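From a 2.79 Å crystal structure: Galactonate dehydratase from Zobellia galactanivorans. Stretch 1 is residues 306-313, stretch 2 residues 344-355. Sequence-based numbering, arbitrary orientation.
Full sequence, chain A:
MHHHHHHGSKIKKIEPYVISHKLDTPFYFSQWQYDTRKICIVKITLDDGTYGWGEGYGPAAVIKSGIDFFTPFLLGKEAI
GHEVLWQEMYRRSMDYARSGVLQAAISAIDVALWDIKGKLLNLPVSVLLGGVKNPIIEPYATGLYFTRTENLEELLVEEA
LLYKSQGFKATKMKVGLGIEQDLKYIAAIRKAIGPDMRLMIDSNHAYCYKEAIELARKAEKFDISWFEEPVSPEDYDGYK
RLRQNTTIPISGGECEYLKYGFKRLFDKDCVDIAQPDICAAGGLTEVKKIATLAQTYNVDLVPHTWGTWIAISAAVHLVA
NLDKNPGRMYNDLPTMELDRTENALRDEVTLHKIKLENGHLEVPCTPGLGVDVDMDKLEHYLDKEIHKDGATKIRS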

ATOM      1  N   TRP A 306      27.089  21.931 -16.001  1.00 75.12           N
ATOM      2  CA  TRP A 306      27.957  22.883 -15.311  1.00 76.10           C
ATOM      3  C   TRP A 306      29.445  22.536 -15.491  1.00 78.00           C
ATOM      4  O   TRP A 306      30.159  22.269 -14.511  1.00 77.82           O
ATOM      5  CB  TRP A 306      27.564  22.998 -13.822  1.00 76.16           C
ATOM      6  CG  TRP A 306      27.874  24.323 -13.183  1.00 78.11           C
ATOM      7  CD1 TRP A 306      27.275  25.523 -13.447  1.00 81.21           C
ATOM      8  CD2 TRP A 306      28.793  24.562 -12.100  1.00 78.25           C
ATOM      9  NE1 TRP A 306      27.787  26.502 -12.622  1.00 80.93           N
ATOM     10  CE2 TRP A 306      28.726  25.941 -11.789  1.00 82.46           C
ATOM     11  CE3 TRP A 306      29.694  23.749 -11.384  1.00 79.55           C
ATOM     12  CZ2 TRP A 306      29.516  26.523 -10.782  1.00 81.61           C
ATOM     13  CZ3 TRP A 306      30.476  24.326 -10.389  1.00 80.92           C
ATOM     14  CH2 TRP A 306      30.381  25.695 -10.093  1.00 81.47           C
ATOM     15  N   GLY A 307      29.897  22.587 -16.744  1.00 72.04           N
ATOM     16  CA  GLY A 307      31.283  22.306 -17.099  1.00 70.63           C
ATOM     17  C   GLY A 307      31.783  23.081 -18.298  1.00 71.55           C
ATOM     18  O   GLY A 307      31.456  24.264 -18.458  1.00 71.08           O
ATOM     19  N   THR A 308      32.600  22.418 -19.144  1.00 65.89           N
ATOM     20  CA  THR A 308      33.145  23.033 -20.360  1.00 64.58           C
ATOM     21  C   THR A 308      32.177  22.765 -21.518  1.00 67.66           C
ATOM     22  O   THR A 308      31.088  22.232 -21.290  1.00 67.51           O
ATOM     23  CB  THR A 308      34.576  22.541 -20.669  1.00 68.83           C
ATOM     24  OG1 THR A 308      34.530  21.221 -21.189  1.00 72.00           O
ATOM     25  CG2 THR A 308      35.517  22.619 -19.491  1.00 64.76           C
ATOM     26  N   TRP A 309      32.560  23.106 -22.755  1.00 63.67           N
ATOM     27  CA  TRP A 309      31.694  22.845 -23.892  1.00 63.11           C
ATOM     28  C   TRP A 309      31.640  21.370 -24.237  1.00 63.02           C
ATOM     29  O   TRP A 309      30.737  20.996 -24.981  1.00 63.73           O
ATOM     30  CB  TRP A 309      32.040  23.702 -25.110  1.00 62.91           C
ATOM     31  CG  TRP A 309      31.833  25.165 -24.886  1.00 64.87           C
ATOM     32  CD1 TRP A 309      32.780  26.072 -24.513  1.00 68.25           C
ATOM     33  CD2 TRP A 309      30.604  25.896 -25.016  1.00 64.86           C
ATOM     34  NE1 TRP A 309      32.217  27.327 -24.397  1.00 68.25           N
ATOM     35  CE2 TRP A 309      30.879  27.244 -24.689  1.00 69.30           C
ATOM     36  CE3 TRP A 309      29.300  25.549 -25.399  1.00 66.31           C
ATOM     37  CZ2 TRP A 309      29.900  28.244 -24.729  1.00 68.57           C
ATOM     38  CZ3 TRP A 309      28.329  26.544 -25.440  1.00 67.95           C
ATOM     39  CH2 TRP A 309      28.632  27.872 -25.109  1.00 68.57           C
ATOM     40  N   ILE A 310      32.554  20.514 -23.680  1.00 55.28           N
ATOM     41  CA  ILE A 310      32.457  19.059 -23.902  1.00 54.16           C
ATOM     42  C   ILE A 310      31.138  18.599 -23.279  1.00 56.06           C
ATOM     43  O   ILE A 310      30.372  17.910 -23.945  1.00 55.07           O
ATOM     44  CB  ILE A 310      33.662  18.217 -23.395  1.00 57.39           C
ATOM     45  CG1 ILE A 310      34.952  18.602 -24.133  1.00 58.48           C
ATOM     46  CG2 ILE A 310      33.372  16.736 -23.602  1.00 56.81           C
ATOM     47  CD1 ILE A 310      36.189  18.212 -23.478  1.00 66.32           C
ATOM     48  N   ALA A 311      30.864  19.059 -22.024  1.00 51.75           N
ATOM     49  CA  ALA A 311      29.655  18.847 -21.228  1.00 50.54           C
ATOM     50  C   ALA A 311      28.441  19.516 -21.865  1.00 56.23           C
ATOM     51  O   ALA A 311      27.399  18.857 -21.999  1.00 57.13           O
ATOM     52  CB  ALA A 311      29.843  19.415 -19.846  1.00 50.94           C
ATOM     53  N   ILE A 312      28.548  20.827 -22.239  1.00 51.20           N
ATOM     54  CA  ILE A 312      27.423  21.538 -22.857  1.00 50.23           C
ATOM     55  C   ILE A 312      27.006  20.846 -24.159  1.00 55.54           C
ATOM     56  O   ILE A 312      25.817  20.599 -24.340  1.00 55.50           O
ATOM     57  CB  ILE A 312      27.660  23.054 -23.012  1.00 52.47           C
ATOM     58  CG1 ILE A 312      27.976  23.684 -21.657  1.00 52.33           C
ATOM     59  CG2 ILE A 312      26.454  23.753 -23.673  1.00 51.87           C
ATOM     60  CD1 ILE A 312      29.008  24.817 -21.692  1.00 61.85           C
ATOM     61  N   SER A 313      27.986  20.451 -25.006  1.00 52.69           N
ATOM     62  CA  SER A 313      27.746  19.744 -26.272  1.00 52.52           C
ATOM     63  C   SER A 313      26.904  18.487 -26.096  1.00 56.58           C
ATOM     64  O   SER A 313      25.921  18.335 -26.814  1.00 56.81           O
ATOM     65  CB  SER A 313      29.057  19.405 -26.969  1.00 55.28           C
ATOM     66  OG  SER A 313      29.649  20.591 -27.458  1.00 63.82           O
TER
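Stretch 2 (344-355) ALRDEVTLHKIK

One indole, Trp309, supplies more than half of the surface that stretch 1 buries in the contact: in the first turn of its helix, it is stacked face-to-face by His352, with the Trp309 six-membered ring and the His352 ring 3.9 Å apart between centroids and their planes at 27°. Stretch 2 meets this ring with two kinds of backbone. Its helix 344-349, with a wider pi-type turn at 345-349, runs almost perpendicular to helix 309-313, crossing at -87° with axes 10.0 Å apart at closest approach; strand 350-352 then turns to run at 37° to that helix, 8.5 Å away.

The backbones come closest at the helix start, where Thr308 CA lies 3.9 Å from Arg346 CA. Here Thr308 caps its own helix through OG1, which accepts from Ile310 N at 3.3 Å, while the amide before it, Trp309 N, donates to Thr350 OG1 at 3.2 Å. Thr350 OG1 in turn donates to Arg346 O at 2.7 Å, so one threonine ties both segments of stretch 2 to the helix start.

Polar atoms line the indole edge: Trp309 NE1 makes a weak hydrogen bond to Asp347 OD1 at 3.4 Å, and Trp309 CD1 sits 2.9 Å from Arg346 O. Farther along, Ile354 CD1 packs 3.5 Å from Trp309 CZ3. The rule is alternation: Thr350 and His352 point toward stretch 1, Leu351 away.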

ATOM      1  N   ALA A 344      37.116  30.390 -17.576  1.00 75.21           N
ATOM      2  CA  ALA A 344      38.206  30.378 -18.529  1.00 74.10           C
ATOM      3  C   ALA A 344      38.460  28.963 -19.045  1.00 75.65           C
ATOM      4  O   ALA A 344      38.885  28.821 -20.182  1.00 75.89           O
ATOM      5  CB  ALA A 344      39.461  30.944 -17.891  1.00 74.97           C
ATOM      6  N   LEU A 345      38.188  27.917 -18.246  1.00 69.71           N
ATOM      7  CA  LEU A 345      38.411  26.530 -18.693  1.00 68.62           C
ATOM      8  C   LEU A 345      37.379  26.117 -19.728  1.00 71.82           C
ATOM      9  O   LEU A 345      37.683  25.368 -20.658  1.00 70.60           O
ATOM     10  CB  LEU A 345      38.403  25.571 -17.516  1.00 68.37           C
ATOM     11  CG  LEU A 345      39.181  26.065 -16.328  1.00 73.19           C
ATOM     12  CD1 LEU A 345      38.325  26.084 -15.122  1.00 73.56           C
ATOM     13  CD2 LEU A 345      40.434  25.265 -16.114  1.00 76.08           C
ATOM     14  N   ARG A 346      36.161  26.642 -19.578  1.00 68.39           N
ATOM     15  CA  ARG A 346      35.063  26.401 -20.499  1.00 67.88           C
ATOM     16  C   ARG A 346      35.263  27.208 -21.784  1.00 70.73           C
ATOM     17  O   ARG A 346      35.142  26.644 -22.870  1.00 70.15           O
ATOM     18  CB  ARG A 346      33.726  26.741 -19.814  1.00 67.72           C
ATOM     19  CG  ARG A 346      32.499  26.815 -20.714  1.00 72.85           C
ATOM     20  CD  ARG A 346      31.933  28.217 -20.748  1.00 72.30           C
ATOM     21  NE  ARG A 346      31.341  28.580 -19.464  1.00 77.58           N
ATOM     22  CZ  ARG A 346      30.889  29.787 -19.154  1.00 92.96           C
ATOM     23  NH1 ARG A 346      30.943  30.774 -20.043  1.00 80.13           N
ATOM     24  NH2 ARG A 346      30.364  30.016 -17.961  1.00 80.93           N
ATOM     25  N   ASP A 347      35.586  28.508 -21.669  1.00 66.64           N
ATOM     26  CA  ASP A 347      35.710  29.370 -22.840  1.00 66.58           C
ATOM     27  C   ASP A 347      37.093  29.353 -23.544  1.00 71.83           C
ATOM     28  O   ASP A 347      37.151  29.665 -24.737  1.00 71.56           O
ATOM     29  CB  ASP A 347      35.277  30.795 -22.491  1.00 68.28           C
ATOM     30  CG  ASP A 347      33.777  30.893 -22.256  1.00 77.85           C
ATOM     31  OD1 ASP A 347      33.003  30.381 -23.104  1.00 78.70           O
ATOM     32  OD2 ASP A 347      33.375  31.472 -21.227  1.00 81.50           O
ATOM     33  N   GLU A 348      38.172  28.938 -22.857  1.00 69.15           N
ATOM     34  CA  GLU A 348      39.503  28.905 -23.472  1.00 69.39           C
ATOM     35  C   GLU A 348      39.986  27.497 -23.824  1.00 73.58           C
ATOM     36  O   GLU A 348      40.461  27.299 -24.936  1.00 73.51           O
ATOM     37  CB  GLU A 348      40.551  29.627 -22.602  1.00 71.00           C
ATOM     38  CG  GLU A 348      40.322  31.119 -22.422  1.00 85.15           C
ATOM     39  CD  GLU A 348      41.247  31.825 -21.444  1.00110.35           C
ATOM     40  OE1 GLU A 348      42.449  31.471 -21.393  1.00107.87           O
ATOM     41  OE2 GLU A 348      40.778  32.763 -20.759  1.00103.47           O
ATOM     42  N   VAL A 349      39.910  26.539 -22.886  1.00 70.08           N
ATOM     43  CA  VAL A 349      40.401  25.179 -23.129  1.00 70.01           C
ATOM     44  C   VAL A 349      39.541  24.440 -24.165  1.00 74.73           C
ATOM     45  O   VAL A 349      40.099  23.703 -24.986  1.00 73.67           O
ATOM     46  CB  VAL A 349      40.604  24.357 -21.830  1.00 73.84           C
ATOM     47  CG1 VAL A 349      41.299  23.027 -22.115  1.00 73.85           C
ATOM     48  CG2 VAL A 349      41.403  25.145 -20.799  1.00 73.49           C
ATOM     49  N   THR A 350      38.204  24.658 -24.153  1.00 72.34           N
ATOM     50  CA  THR A 350      37.306  23.988 -25.102  1.00 71.93           C
ATOM     51  C   THR A 350      36.753  24.910 -26.180  1.00 74.92           C
ATOM     52  O   THR A 350      36.282  26.020 -25.920  1.00 72.79           O
ATOM     53  CB  THR A 350      36.188  23.209 -24.416  1.00 77.41           C
ATOM     54  OG1 THR A 350      35.529  24.050 -23.480  1.00 77.97           O
ATOM     55  CG2 THR A 350      36.688  21.946 -23.759  1.00 74.69           C
ATOM     56  N   LEU A 351      36.800  24.380 -27.401  1.00 73.26           N
ATOM     57  CA  LEU A 351      36.378  24.995 -28.643  1.00 74.61           C
ATOM     58  C   LEU A 351      35.078  24.365 -29.152  1.00 82.28           C
ATOM     59  O   LEU A 351      35.034  23.171 -29.472  1.00 81.75           O
ATOM     60  CB  LEU A 351      37.488  24.819 -29.697  1.00 74.63           C
ATOM     61  CG  LEU A 351      38.890  25.241 -29.297  1.00 78.65           C
ATOM     62  CD1 LEU A 351      39.917  24.324 -29.908  1.00 78.43           C
ATOM     63  CD2 LEU A 351      39.145  26.706 -29.643  1.00 81.10           C
ATOM     64  N   HIS A 352      34.026  25.187 -29.234  1.00 81.12           N
ATOM     65  CA  HIS A 352      32.719  24.771 -29.716  1.00 81.59           C
ATOM     66  C   HIS A 352      32.434  25.350 -31.116  1.00 89.29           C
ATOM     67  O   HIS A 352      33.000  26.376 -31.498  1.00 88.21           O
ATOM     68  CB  HIS A 352      31.628  25.172 -28.707  1.00 81.80           C
ATOM     69  CG  HIS A 352      31.389  26.650 -28.587  1.00 84.71           C
ATOM     70  ND1 HIS A 352      30.380  27.276 -29.293  1.00 86.18           N
ATOM     71  CD2 HIS A 352      32.010  27.567 -27.813  1.00 86.21           C
ATOM     72  CE1 HIS A 352      30.419  28.547 -28.930  1.00 85.47           C
ATOM     73  NE2 HIS A 352      31.385  28.771 -28.046  1.00 85.84           N
ATOM     74  N   LYS A 353      31.553  24.683 -31.868  1.00 89.29           N
ATOM     75  CA  LYS A 353      31.132  25.113 -33.201  1.00 90.57           C
ATOM     76  C   LYS A 353      29.709  25.732 -33.152  1.00 95.33           C
ATOM     77  O   LYS A 353      29.348  26.524 -34.028  1.00 95.04           O
ATOM     78  CB  LYS A 353      31.161  23.913 -34.179  1.00 94.36           C
ATOM     79  CG  LYS A 353      32.498  23.700 -34.909  1.00112.85           C
ATOM     80  CD  LYS A 353      33.540  22.914 -34.089  1.00120.20           C
ATOM     81  CE  LYS A 353      34.196  21.810 -34.886  1.00123.30           C
ATOM     82  NZ  LYS A 353      35.374  21.252 -34.181  1.00123.73           N
ATOM     83  N   ILE A 354      28.925  25.367 -32.108  1.00 91.46           N
ATOM     84  CA  ILE A 354      27.524  25.746 -31.870  1.00 90.71           C
ATOM     85  C   ILE A 354      27.311  27.290 -31.902  1.00 93.45           C
ATOM     86  O   ILE A 354      28.214  28.062 -31.565  1.00 92.59           O
ATOM     87  CB  ILE A 354      26.945  25.053 -30.582  1.00 93.68           C
ATOM     88  CG1 ILE A 354      27.249  25.823 -29.291  1.00 94.55           C
ATOM     89  CG2 ILE A 354      27.401  23.580 -30.462  1.00 93.25           C
ATOM     90  CD1 ILE A 354      26.360  25.455 -28.137  1.00106.26           C
ATOM     91  N   LYS A 355      26.116  27.712 -32.352  1.00 89.90           N
ATOM     92  CA  LYS A 355      25.741  29.114 -32.518  1.00 89.55           C
ATOM     93  C   LYS A 355      24.560  29.540 -31.650  1.00 93.10           C
ATOM     94  O   LYS A 355      23.524  28.876 -31.645  1.00 91.82           O
ATOM     95  CB  LYS A 355      25.421  29.393 -33.994  1.00 92.35           C
TER